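Local coordinates for 3-chlorocatechol 1,2-dioxygenase (PDB 2BOY), which cleaves the ring of 3-chlorocatechol between its two hydroxyl-bearing carbons, using a ferric iron and inserting both atoms of dioxygen, at the interface of chains A and B. Residues are numbered along the deposited sequence; one frame, centred on the assembly and turned at random. Chains: chain A/B, 3-chlorocatechol 1,2-dioxygenase.

Contact 1: the interface of chains A and B. Residues chain A 55, 58-59, 62; chain B 18, 21-22, 26.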
ATOM      1  N   PHE A  55      -0.591  -9.380  -6.079  1.00 17.90           N
ATOM      2  CA  PHE A  55      -1.794  -9.836  -5.367  1.00 18.33           C
ATOM      3  C   PHE A  55      -2.898 -10.394  -6.233  1.00 17.19           C
ATOM      4  O   PHE A  55      -3.669 -11.221  -5.739  1.00 18.37           O
ATOM      5  CB  PHE A  55      -2.365  -8.739  -4.482  1.00 17.74           C
ATOM      6  CG  PHE A  55      -1.377  -8.203  -3.524  1.00 19.58           C
ATOM      7  CD1 PHE A  55      -0.862  -6.935  -3.702  1.00 19.80           C
ATOM      8  CD2 PHE A  55      -0.902  -8.996  -2.469  1.00 17.68           C
ATOM      9  CE1 PHE A  55       0.126  -6.437  -2.817  1.00 20.07           C
ATOM     10  CE2 PHE A  55       0.083  -8.504  -1.594  1.00 18.34           C
ATOM     11  CZ  PHE A  55       0.595  -7.230  -1.772  1.00 19.38           C
ATOM     12  N   ALA A  58      -3.598 -14.218  -6.272  1.00 19.16           N
ATOM     13  CA  ALA A  58      -4.258 -14.768  -5.070  1.00 19.71           C
ATOM     14  C   ALA A  58      -5.765 -14.541  -5.140  1.00 19.30           C
ATOM     15  O   ALA A  58      -6.561 -15.408  -4.774  1.00 21.08           O
ATOM     16  CB  ALA A  58      -3.691 -14.133  -3.780  1.00 18.63           C
ATOM     17  N   ILE A  59      -6.153 -13.350  -5.556  1.00 19.20           N
ATOM     18  CA  ILE A  59      -7.584 -13.018  -5.684  1.00 19.04           C
ATOM     19  C   ILE A  59      -8.214 -13.942  -6.755  1.00 19.09           C
ATOM     20  O   ILE A  59      -9.316 -14.541  -6.573  1.00 17.75           O
ATOM     21  CB  ILE A  59      -7.740 -11.524  -6.061  1.00 18.95           C
ATOM     22  CG1 ILE A  59      -7.276 -10.607  -4.896  1.00 18.97           C
ATOM     23  CG2 ILE A  59      -9.188 -11.242  -6.572  1.00 18.19           C
ATOM     24  CD1 ILE A  59      -8.302 -10.487  -3.701  1.00 17.28           C
ATOM     25  N   VAL A  62      -8.831 -17.588  -5.673  1.00 21.49           N
ATOM     26  CA  VAL A  62     -10.085 -17.862  -4.933  1.00 22.23           C
ATOM     27  C   VAL A  62     -11.320 -17.820  -5.852  1.00 21.82           C
ATOM     28  O   VAL A  62     -12.222 -18.662  -5.731  1.00 20.96           O
ATOM     29  CB  VAL A  62     -10.318 -17.050  -3.593  1.00 23.77           C
ATOM     30  CG1 VAL A  62      -9.166 -16.245  -3.172  1.00 25.40           C
ATOM     31  CG2 VAL A  62     -11.650 -16.295  -3.559  1.00 24.31           C
TER
ATOM     32  N   ASN B  18      -1.155 -12.341   0.879  1.00 20.26           N
ATOM     33  CA  ASN B  18      -1.790 -13.363   0.055  1.00 20.89           C
ATOM     34  C   ASN B  18      -2.376 -14.529   0.873  1.00 22.01           C
ATOM     35  O   ASN B  18      -3.368 -15.118   0.494  1.00 21.55           O
ATOM     36  CB  ASN B  18      -0.832 -13.892  -1.038  1.00 21.06           C
ATOM     37  CG  ASN B  18      -0.574 -12.837  -2.122  1.00 20.19           C
ATOM     38  OD1 ASN B  18       0.540 -12.680  -2.616  1.00 23.42           O
ATOM     39  ND2 ASN B  18      -1.601 -12.102  -2.463  1.00 16.30           N
ATOM     40  N   ILE B  21      -5.832 -13.283   1.920  1.00 20.13           N
ATOM     41  CA  ILE B  21      -6.717 -13.292   0.758  1.00 19.78           C
ATOM     42  C   ILE B  21      -7.270 -14.714   0.548  1.00 21.39           C
ATOM     43  O   ILE B  21      -8.469 -14.885   0.291  1.00 21.48           O
ATOM     44  CB  ILE B  21      -5.965 -12.820  -0.531  1.00 20.02           C
ATOM     45  CG1 ILE B  21      -5.773 -11.296  -0.528  1.00 19.31           C
ATOM     46  CG2 ILE B  21      -6.694 -13.282  -1.821  1.00 16.76           C
ATOM     47  CD1 ILE B  21      -4.822 -10.784  -1.599  1.00 20.12           C
ATOM     48  N   LYS B  22      -6.397 -15.718   0.640  1.00 22.77           N
ATOM     49  CA  LYS B  22      -6.819 -17.115   0.398  1.00 24.12           C
ATOM     50  C   LYS B  22      -7.715 -17.598   1.551  1.00 25.91           C
ATOM     51  O   LYS B  22      -8.782 -18.173   1.317  1.00 27.36           O
ATOM     52  CB  LYS B  22      -5.587 -18.025   0.316  1.00 23.57           C
ATOM     53  CG  LYS B  22      -5.880 -19.534   0.291  0.50 23.91           C
ATOM     54  CD  LYS B  22      -4.602 -20.308   0.036  0.50 24.53           C
ATOM     55  CE  LYS B  22      -4.855 -21.772  -0.189  0.50 24.18           C
ATOM     56  NZ  LYS B  22      -3.984 -22.290  -1.289  0.50 26.27           N
ATOM     57  N   VAL B  26     -10.982 -13.434  -0.224  1.00 21.46           N
ATOM     58  CA  VAL B  26     -11.247 -12.066  -0.684  1.00 20.49           C
ATOM     59  C   VAL B  26     -11.701 -12.088  -2.143  1.00 20.61           C
ATOM     60  O   VAL B  26     -11.149 -12.817  -2.946  1.00 21.68           O
ATOM     61  CB  VAL B  26     -10.013 -11.143  -0.452  1.00 19.63           C
ATOM     62  CG1 VAL B  26     -10.270  -9.779  -1.001  1.00 19.96           C
ATOM     63  CG2 VAL B  26      -9.670 -11.078   1.056  1.00 19.05           C
TER
HETATM   64  O   HOH W   1     -11.691 -13.628  -5.606  1.00 21.94           O
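A:Ala58 and B:Asn18 touch where helix 56-64 of chain A lies beside the last turns of helix 3-24 of chain B; the two run nearly parallel in the same direction, and the CA atoms of A:Ala58 and B:Asn18 are 5.9 Å apart. A residue as small as alanine suits this close approach, because its methyl group faces the other helix without pushing it away. ND2 of B:Asn18 fits between A:Ala58 and the ring of A:Phe55. It comes to the ring edge, in plane, 3.2 Å from CD2 of A:Phe55, with the amide turned 60° from the ring, so the contact is edge-on and not a stack. Further along, B:Ile21 turns its CG2 branch towards A:Ala58, 3.7 Å from CB of A:Ala58, and the same methyl reaches A:Ile59. The branched isoleucine can thus fill the groove on two fronts, its side chain crossing that of A:Ile59 at about a right angle. B:Val26 follows, just beyond the helix end. With its CG1 anti to the backbone N (chi1 177°), that methyl meets CD1 of A:Ile59 tightly, at 3.4 Å. Beside this apolar packing a water joins the backbones, 2.7 Å from the carbonyl O of A:Ile59 and 2.8 Å from the carbonyl O of B:Val26.

Contact 2: the interface of chains A and B. Residues chain A 21-22, 25-26; chain B 5, 58-59, 62.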
ATOM      1  N   ILE A  21       7.669  -6.564  10.872  1.00 24.01           N
ATOM      2  CA  ILE A  21       8.464  -5.433  11.354  1.00 24.18           C
ATOM      3  C   ILE A  21       9.233  -5.810  12.632  1.00 24.73           C
ATOM      4  O   ILE A  21      10.414  -5.528  12.754  1.00 24.78           O
ATOM      5  CB  ILE A  21       7.560  -4.200  11.625  1.00 22.88           C
ATOM      6  CG1 ILE A  21       7.147  -3.572  10.286  1.00 21.32           C
ATOM      7  CG2 ILE A  21       8.289  -3.199  12.578  1.00 22.75           C
ATOM      8  CD1 ILE A  21       6.075  -2.512  10.388  1.00 21.68           C
ATOM      9  N   LYS A  22       8.537  -6.439  13.558  1.00 27.34           N
ATOM     10  CA  LYS A  22       9.139  -6.844  14.837  1.00 30.03           C
ATOM     11  C   LYS A  22      10.211  -7.910  14.666  1.00 30.78           C
ATOM     12  O   LYS A  22      11.285  -7.794  15.252  1.00 32.34           O
ATOM     13  CB  LYS A  22       8.072  -7.370  15.778  1.00 29.69           C
ATOM     14  CG  LYS A  22       8.597  -7.729  17.138  1.00 34.03           C
ATOM     15  CD  LYS A  22       7.462  -7.776  18.168  1.00 40.25           C
ATOM     16  CE  LYS A  22       7.893  -8.535  19.430  1.00 42.05           C
ATOM     17  NZ  LYS A  22       6.877  -8.315  20.504  1.00 44.00           N
ATOM     18  N   LYS A  25      13.198  -6.464  12.681  1.00 28.87           N
ATOM     19  CA  LYS A  25      13.739  -5.211  13.229  1.00 28.01           C
ATOM     20  C   LYS A  25      13.827  -4.129  12.148  1.00 27.34           C
ATOM     21  O   LYS A  25      14.875  -3.500  11.906  1.00 26.88           O
ATOM     22  CB  LYS A  25      15.109  -5.443  13.893  1.00 29.64           C
ATOM     23  CG  LYS A  25      15.152  -6.607  14.867  1.00 31.60           C
ATOM     24  CD  LYS A  25      14.540  -6.311  16.206  1.00 37.84           C
ATOM     25  CE  LYS A  25      14.949  -7.375  17.246  1.00 42.01           C
ATOM     26  NZ  LYS A  25      16.420  -7.649  17.186  1.00 44.18           N
ATOM     27  N   VAL A  26      12.707  -3.918  11.466  1.00 26.64           N
ATOM     28  CA  VAL A  26      12.652  -2.905  10.428  1.00 25.93           C
ATOM     29  C   VAL A  26      12.913  -1.562  11.112  1.00 24.93           C
ATOM     30  O   VAL A  26      12.368  -1.308  12.183  1.00 24.50           O
ATOM     31  CB  VAL A  26      11.288  -2.959   9.702  1.00 25.10           C
ATOM     32  CG1 VAL A  26      11.125  -1.797   8.734  1.00 25.42           C
ATOM     33  CG2 VAL A  26      11.099  -4.345   8.997  1.00 25.45           C
TER
ATOM     34  N   ARG B   5      18.073  -8.488   2.242  1.00 28.67           N
ATOM     35  CA  ARG B   5      17.210  -8.057   3.347  1.00 27.40           C
ATOM     36  C   ARG B   5      15.859  -7.514   2.863  1.00 25.86           C
ATOM     37  O   ARG B   5      14.819  -7.843   3.417  1.00 26.14           O
ATOM     38  CB  ARG B   5      17.939  -7.014   4.208  1.00 28.21           C
ATOM     39  CG  ARG B   5      17.038  -6.335   5.238  1.00 28.14           C
ATOM     40  CD  ARG B   5      17.771  -5.461   6.264  1.00 28.87           C
ATOM     41  NE  ARG B   5      16.811  -4.809   7.165  1.00 25.49           N
ATOM     42  CZ  ARG B   5      16.312  -5.369   8.259  1.00 26.08           C
ATOM     43  NH1 ARG B   5      16.684  -6.597   8.606  1.00 23.92           N
ATOM     44  NH2 ARG B   5      15.443  -4.707   9.033  1.00 25.23           N
ATOM     45  N   ALA B  58       4.966  -0.068  15.731  1.00 22.68           N
ATOM     46  CA  ALA B  58       5.761  -1.291  15.625  1.00 22.86           C
ATOM     47  C   ALA B  58       7.212  -0.972  15.286  1.00 23.31           C
ATOM     48  O   ALA B  58       8.124  -1.552  15.868  1.00 23.84           O
ATOM     49  CB  ALA B  58       5.137  -2.241  14.568  1.00 23.38           C
ATOM     50  N   ILE B  59       7.411  -0.045  14.349  1.00 22.19           N
ATOM     51  CA  ILE B  59       8.722   0.534  14.055  1.00 22.65           C
ATOM     52  C   ILE B  59       9.374   1.113  15.320  1.00 23.62           C
ATOM     53  O   ILE B  59      10.572   0.876  15.606  1.00 24.17           O
ATOM     54  CB  ILE B  59       8.572   1.631  12.966  1.00 21.77           C
ATOM     55  CG1 ILE B  59       8.077   1.018  11.632  1.00 23.27           C
ATOM     56  CG2 ILE B  59       9.894   2.398  12.749  1.00 19.89           C
ATOM     57  CD1 ILE B  59       9.160   0.093  10.958  1.00 22.21           C
ATOM     58  N   VAL B  62      10.597  -1.480  17.924  1.00 29.37           N
ATOM     59  CA  VAL B  62      11.971  -1.981  17.705  1.00 29.82           C
ATOM     60  C   VAL B  62      13.069  -0.974  18.044  1.00 29.98           C
ATOM     61  O   VAL B  62      14.034  -1.347  18.705  1.00 30.19           O
ATOM     62  CB  VAL B  62      12.242  -2.756  16.352  1.00 30.73           C
ATOM     63  CG1 VAL B  62      11.019  -2.940  15.484  1.00 32.02           C
ATOM     64  CG2 VAL B  62      13.501  -2.295  15.607  1.00 31.85           C
TER
HETATM   65  O   HOH W   2      12.797   0.569  14.114  1.00 26.33           O
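The C-terminal end of helix 3-24 of chain A, with the turn that follows it, meets helix 56-64 of chain B in a helix-to-helix packing of the dimer interface. A:Ile21 points its CG2 methyl at the backbone of B:Ala58, 3.7 Å from the carbonyl C of B:Ala58. CG1 of A:Ile21 lies beside its own backbone N (chi1 -75°), which leaves CG2 to face the partner helix. The rest of the side chain crosses that of B:Ile59 at about a right angle. CD1 of B:Ile59 also reaches A:Val26, 3.5 Å from CG1 of A:Val26, so the terminal methyl of B:Ile59 touches two apolar partners. B:Val62 divides its branches: CG1 faces A:Ile21, and CG2 packs on the turn, 3.8 Å from CA of A:Lys25 and 3.7 Å from the carbonyl O of A:Val26. Its chi1 of -3° is nearly eclipsed, which may reflect strain or an imperfect fit. A:Lys25 adopts left-handed helical backbone angles as the chain leaves the helix. The aliphatic stem of A:Lys25 slants across CG2 of B:Val62, touching it chiefly through CB. B:Arg5, near the start of helix 3-24 of chain B, is extended from CG to NE and brings its guanidinium edge to the peptide joining A:Lys25 and A:Val26. NH2 of B:Arg5 is 3.2 Å from the carbonyl O of A:Lys25, but no N-H is directed at that oxygen, so the pair is no hydrogen bond and any attraction is probably electrostatic. A water between the carbonyl oxygens of A:Val26 and B:Ile59, 2.7 Å from O of each residue, can donate to both and so link two carbonyl acceptors that could not bond each other directly. The site sits in the helical N-terminal region, where helices of both chains meet between the two beta-rich catalytic parts.

Contact 1 and contact 2 are largely the same packing with the chains exchanged, their C-alpha centres about 25 Å apart across the two-fold axis. Both use residues 21, 22, 26, 58, 59 and 62; contact 1 extends towards A:Phe55 and B:Asn18, contact 2 towards A:Lys25 and B:Arg5. Each subunit gives the end of helix 3-24 to one site and helix 56-64 to the other, a reciprocal exchange that fits the helical dimerisation of catechol dioxygenases, while B:Arg5 adds the start of helix 3-24 to contact 2. A:Val26 and B:Val26 line the phospholipid pocket, so the interface adjoins the bound lipid, possibly carried over from the cells.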